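Side-chain contacts in cell division control protein Cdc48 (Mycobacterium smegmatis, PDB 5E7P), which probably binds and hydrolyses ATP as a AAA-family ATPase with two P-loop modules: residues A[496-500]-A[501-505]; A[639-642]-A[643-646]. All blocks are in the same frame, centred on the assembly; numbering follows the deposited sequence.

Interaction 1 of 2, residues A[496-500]-A[501-505]; sequences ALTEA and VLWPL
T498 and W503 are joined by a backbone bond that reaches five residues along the helix: W503 N meets T498 O at 2.8 Å with 167° at the hydrogen, whereas one step earlier V501 N takes L497 O at 2.7 Å in the usual four-residue spacing. This switch marks a wider, pi-type turn at 498-500. It falls just ahead of P504, which has no N-H to offer A500 O; its ring carbon CG instead lies 3.4 Å from A500 O, and the helix kinks there.

W503 carries most of the side-chain contact. Its CG stands anti to the carbonyl carbon (chi1 -79°), which lays the indole back along the preceding turn. E499 runs beside it in the same direction and puts CG over one face, 3.6 Å from the centroid of the six-membered ring and 17° off its normal, a CH-pi contact. The carboxylate continues past the rim of that ring, its plane nearly parallel to the indole, with OE2 of E499 3.6 Å from CH2 of W503, while OE1 of E499 forms a salt bridge with R495. At the pyrrole part of the indole, CG2 of T498 approaches W503 NE1 to 3.5 Å; OG1 of T498 turns back to K494 O.

On the buried side, L497 and V501 pack against L539 of helix 534-539 and against strand 623-629. F511 of helix 508-513 touches W503 and P504. A pi-type turn ahead of a proline kink thus shapes the amphipathic helix that precedes the first strand, 521-525, of the second RecA-like P-loop module of this AAA protein.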
loop_
_atom_site.group_PDB
_atom_site.type_symbol
_atom_site.label_atom_id
_atom_site.label_comp_id
_atom_site.label_asym_id
_atom_site.label_seq_id
_atom_site.Cartn_x
_atom_site.Cartn_y
_atom_site.Cartn_z
ATOM N N ALA A 496 24.597 7.457 -0.759
ATOM C CA ALA A 496 24.389 8.820 -0.282
ATOM C C ALA A 496 23.089 8.957 0.504
ATOM O O ALA A 496 23.059 9.596 1.552
ATOM C CB ALA A 496 24.411 9.804 -1.444
ATOM N N LEU A 497 22.018 8.356 -0.006
ATOM C CA LEU A 497 20.714 8.443 0.644
ATOM C C LEU A 497 20.674 7.655 1.949
ATOM O O LEU A 497 20.086 8.106 2.933
ATOM C CB LEU A 497 19.601 7.974 -0.298
ATOM C CG LEU A 497 19.305 8.881 -1.494
ATOM C CD1 LEU A 497 18.053 8.417 -2.228
ATOM C CD2 LEU A 497 19.169 10.330 -1.051
ATOM N N THR A 498 21.289 6.476 1.948
ATOM C CA THR A 498 21.390 5.662 3.153
ATOM C C THR A 498 22.069 6.455 4.261
ATOM O O THR A 498 21.609 6.462 5.402
ATOM C CB THR A 498 22.184 4.362 2.900
ATOM O OG1 THR A 498 21.448 3.512 2.015
ATOM C CG2 THR A 498 22.419 3.620 4.199
ATOM N N GLU A 499 23.151 7.142 3.915
ATOM C CA GLU A 499 23.924 7.890 4.901
ATOM C C GLU A 499 23.253 9.200 5.306
ATOM O O GLU A 499 23.362 9.629 6.456
ATOM C CB GLU A 499 25.344 8.144 4.389
ATOM C CG GLU A 499 26.115 6.862 4.095
ATOM C CD GLU A 499 27.586 7.099 3.797
ATOM O OE1 GLU A 499 28.036 8.262 3.876
ATOM O OE2 GLU A 499 28.290 6.114 3.484
ATOM N N ALA A 500 22.550 9.826 4.369
ATOM C CA ALA A 500 21.912 11.112 4.634
ATOM C C ALA A 500 20.532 10.970 5.274
ATOM O O ALA A 500 20.078 11.863 5.988
ATOM C CB ALA A 500 21.821 11.934 3.355
ATOM N N VAL A 501 19.870 9.847 5.023
ATOM C CA VAL A 501 18.491 9.675 5.468
ATOM C C VAL A 501 18.309 8.533 6.464
ATOM O O VAL A 501 17.833 8.748 7.578
ATOM C CB VAL A 501 17.536 9.473 4.271
ATOM C CG1 VAL A 501 16.127 9.169 4.756
ATOM C CG2 VAL A 501 17.551 10.698 3.370
ATOM N N LEU A 502 18.680 7.321 6.062
ATOM C CA LEU A 502 18.455 6.144 6.900
ATOM C C LEU A 502 19.305 6.124 8.172
ATOM O O LEU A 502 18.786 5.892 9.262
ATOM C CB LEU A 502 18.661 4.855 6.103
ATOM C CG LEU A 502 17.590 4.575 5.048
ATOM C CD1 LEU A 502 17.729 3.158 4.506
ATOM C CD2 LEU A 502 16.201 4.804 5.619
ATOM N N TRP A 503 20.605 6.361 8.027
ATOM C CA TRP A 503 21.518 6.360 9.171
ATOM C C TRP A 503 21.105 7.286 10.327
ATOM O O TRP A 503 21.065 6.843 11.473
ATOM C CB TRP A 503 22.958 6.651 8.729
ATOM C CG TRP A 503 23.662 5.480 8.128
ATOM C CD1 TRP A 503 23.136 4.246 7.874
ATOM C CD2 TRP A 503 25.032 5.426 7.712
ATOM N NE1 TRP A 503 24.094 3.429 7.321
ATOM C CE2 TRP A 503 25.267 4.130 7.213
ATOM C CE3 TRP A 503 26.081 6.353 7.710
ATOM C CZ2 TRP A 503 26.507 3.736 6.718
ATOM C CZ3 TRP A 503 27.311 5.960 7.222
ATOM C CH2 TRP A 503 27.514 4.663 6.728
ATOM N N PRO A 504 20.800 8.571 10.042
ATOM C CA PRO A 504 20.413 9.424 11.173
ATOM C C PRO A 504 19.097 9.020 11.842
ATOM O O PRO A 504 18.991 9.118 13.065
ATOM C CB PRO A 504 20.291 10.817 10.540
ATOM C CG PRO A 504 20.118 10.570 9.088
ATOM C CD PRO A 504 20.916 9.348 8.794
ATOM N N LEU A 505 18.118 8.577 11.060
ATOM C CA LEU A 505 16.825 8.179 11.614
ATOM C C LEU A 505 16.909 6.866 12.389
ATOM O O LEU A 505 16.244 6.693 13.411
ATOM C CB LEU A 505 15.775 8.070 10.509
ATOM C CG LEU A 505 15.418 9.383 9.813
ATOM C CD1 LEU A 505 14.666 9.123 8.522
ATOM C CD2 LEU A 505 14.604 10.273 10.736
#

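Interaction 2 of 2, residues A[639-642]-A[643-646]; sequences LLRP and GRLE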
loop_
_atom_site.group_PDB
_atom_site.type_symbol
_atom_site.label_atom_id
_atom_site.label_comp_id
_atom_site.label_asym_id
_atom_site.label_seq_id
_atom_site.Cartn_x
_atom_site.Cartn_y
_atom_site.Cartn_z
ATOM N N LEU A 639 14.609 27.903 -1.197
ATOM C CA LEU A 639 14.459 26.511 -0.782
ATOM C C LEU A 639 15.815 25.843 -0.575
ATOM O O LEU A 639 15.923 24.853 0.146
ATOM C CB LEU A 639 13.679 25.723 -1.841
ATOM C CG LEU A 639 12.150 25.623 -1.800
ATOM C CD1 LEU A 639 11.711 24.574 -0.802
ATOM C CD2 LEU A 639 11.496 26.962 -1.494
ATOM N N LEU A 640 16.846 26.389 -1.211
ATOM C CA LEU A 640 18.143 25.720 -1.274
ATOM C C LEU A 640 19.171 26.306 -0.309
ATOM O O LEU A 640 20.341 25.928 -0.334
ATOM C CB LEU A 640 18.688 25.757 -2.706
ATOM C CG LEU A 640 17.723 25.293 -3.800
ATOM C CD1 LEU A 640 18.419 25.223 -5.149
ATOM C CD2 LEU A 640 17.103 23.949 -3.443
ATOM N N ARG A 641 18.730 27.228 0.538
ATOM C CA ARG A 641 19.617 27.860 1.506
ATOM C C ARG A 641 19.887 26.929 2.687
ATOM O O ARG A 641 19.089 26.031 2.960
ATOM C CB ARG A 641 19.017 29.188 1.976
ATOM C CG ARG A 641 18.897 30.218 0.864
ATOM C CD ARG A 641 18.167 31.464 1.321
ATOM N NE ARG A 641 17.955 32.391 0.213
ATOM C CZ ARG A 641 17.208 33.488 0.284
ATOM N NH1 ARG A 641 16.592 33.806 1.416
ATOM N NH2 ARG A 641 17.075 34.268 -0.783
ATOM N N PRO A 642 21.027 27.125 3.374
ATOM C CA PRO A 642 21.380 26.328 4.556
ATOM C C PRO A 642 20.253 26.284 5.587
ATOM O O PRO A 642 19.524 27.262 5.753
ATOM C CB PRO A 642 22.589 27.071 5.122
ATOM C CG PRO A 642 23.234 27.673 3.927
ATOM C CD PRO A 642 22.112 28.052 2.995
ATOM N N GLY A 643 20.113 25.147 6.261
ATOM C CA GLY A 643 19.012 24.932 7.180
ATOM C C GLY A 643 17.816 24.325 6.473
ATOM O O GLY A 643 16.932 23.745 7.103
ATOM N N ARG A 644 17.789 24.461 5.151
ATOM C CA ARG A 644 16.698 23.924 4.350
ATOM C C ARG A 644 17.194 22.781 3.468
ATOM O O ARG A 644 17.906 21.897 3.942
ATOM C CB ARG A 644 16.059 25.036 3.517
ATOM C CG ARG A 644 15.716 26.273 4.337
ATOM C CD ARG A 644 14.771 27.202 3.599
ATOM N NE ARG A 644 14.287 28.280 4.459
ATOM C CZ ARG A 644 14.602 29.561 4.307
ATOM N NH1 ARG A 644 15.403 29.939 3.318
ATOM N NH2 ARG A 644 14.111 30.468 5.140
ATOM N N LEU A 645 16.821 22.796 2.193
ATOM C CA LEU A 645 17.257 21.758 1.259
ATOM C C LEU A 645 18.663 22.060 0.748
ATOM O O LEU A 645 18.828 22.586 -0.352
ATOM C CB LEU A 645 16.281 21.649 0.085
ATOM C CG LEU A 645 15.114 20.662 0.184
ATOM C CD1 LEU A 645 14.420 20.734 1.535
ATOM C CD2 LEU A 645 14.121 20.907 -0.942
ATOM N N GLU A 646 19.674 21.720 1.545
ATOM C CA GLU A 646 21.044 22.140 1.253
ATOM C C GLU A 646 21.964 21.013 0.777
ATOM O O GLU A 646 23.021 21.269 0.201
ATOM C CB GLU A 646 21.660 22.840 2.467
ATOM C CG GLU A 646 21.780 21.963 3.700
ATOM C CD GLU A 646 22.561 22.639 4.815
ATOM O OE1 GLU A 646 21.924 23.201 5.735
ATOM O OE2 GLU A 646 23.812 22.609 4.769
#
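R641 and R644 extend side by side and point the same way, with their guanidinium planes turned 42° apart. The touch is made by NH1 of R644, which lies 3.7 Å from CD of R641; that methylene lies at the edge of the R644 guanidinium, near its plane. The R644 head is held by outside partners, among them D615, in a salt bridge with NE, and A638 O, bonded to NH1.

The chain between the arginines is a type II beta turn, closed by R644 N to R641 O at 3.0 Å. G643 occupies its third position with a positive phi, the usual glycine geometry there. E646 braces this turn. Its CG sits between the backbone N and the carbonyl carbon (chi1 62°), folding the side chain back until OE1 accepts G643 N at 2.7 Å, nearly straight at 174°, on the anti side of the carboxylate but well out of its plane. The same OE1 rests 3.4 Å from P642 CA. A second backbone bond, L645 N to L639 O at 3.0 Å, encloses the turn, and CD1 of L639 meets CD2 of L645 at 4.4 Å.

The sequence LLRPGRLE matches the second region of homology of AAA proteins, where arginines at these places serve as arginine fingers toward an adjoining subunit's nucleotide; R641 and R644 are consistent with that role. In the fold, L639 packs on L610, L611 and L614 of helix 602-617, which also supplies D615, and the turn leads directly into strand 645-650.

How the interactions relate
Both interactions belong to the second P-loop module, with centres about 17 Å apart and nearest atoms about 9 Å apart. Interaction 1 comes first along the chain, in helix 491-506 ahead of strand 521-525; interaction 2 follows strand 623-629 and opens strand 645-650. Both are tied to one parallel five-stranded sheet: helix 491-506 packs on strand 623-629, while interaction 2 runs into an outermost strand, 645-650, next to 521-525. The side chain of K532, which binds ADP, lies about 8 Å from that of L497 and about 11 Å from that of L645. Interaction 1 thus lies near the nucleotide site without touching it; interaction 2 forms a turn probably facing a neighbouring subunit in an assembled ring.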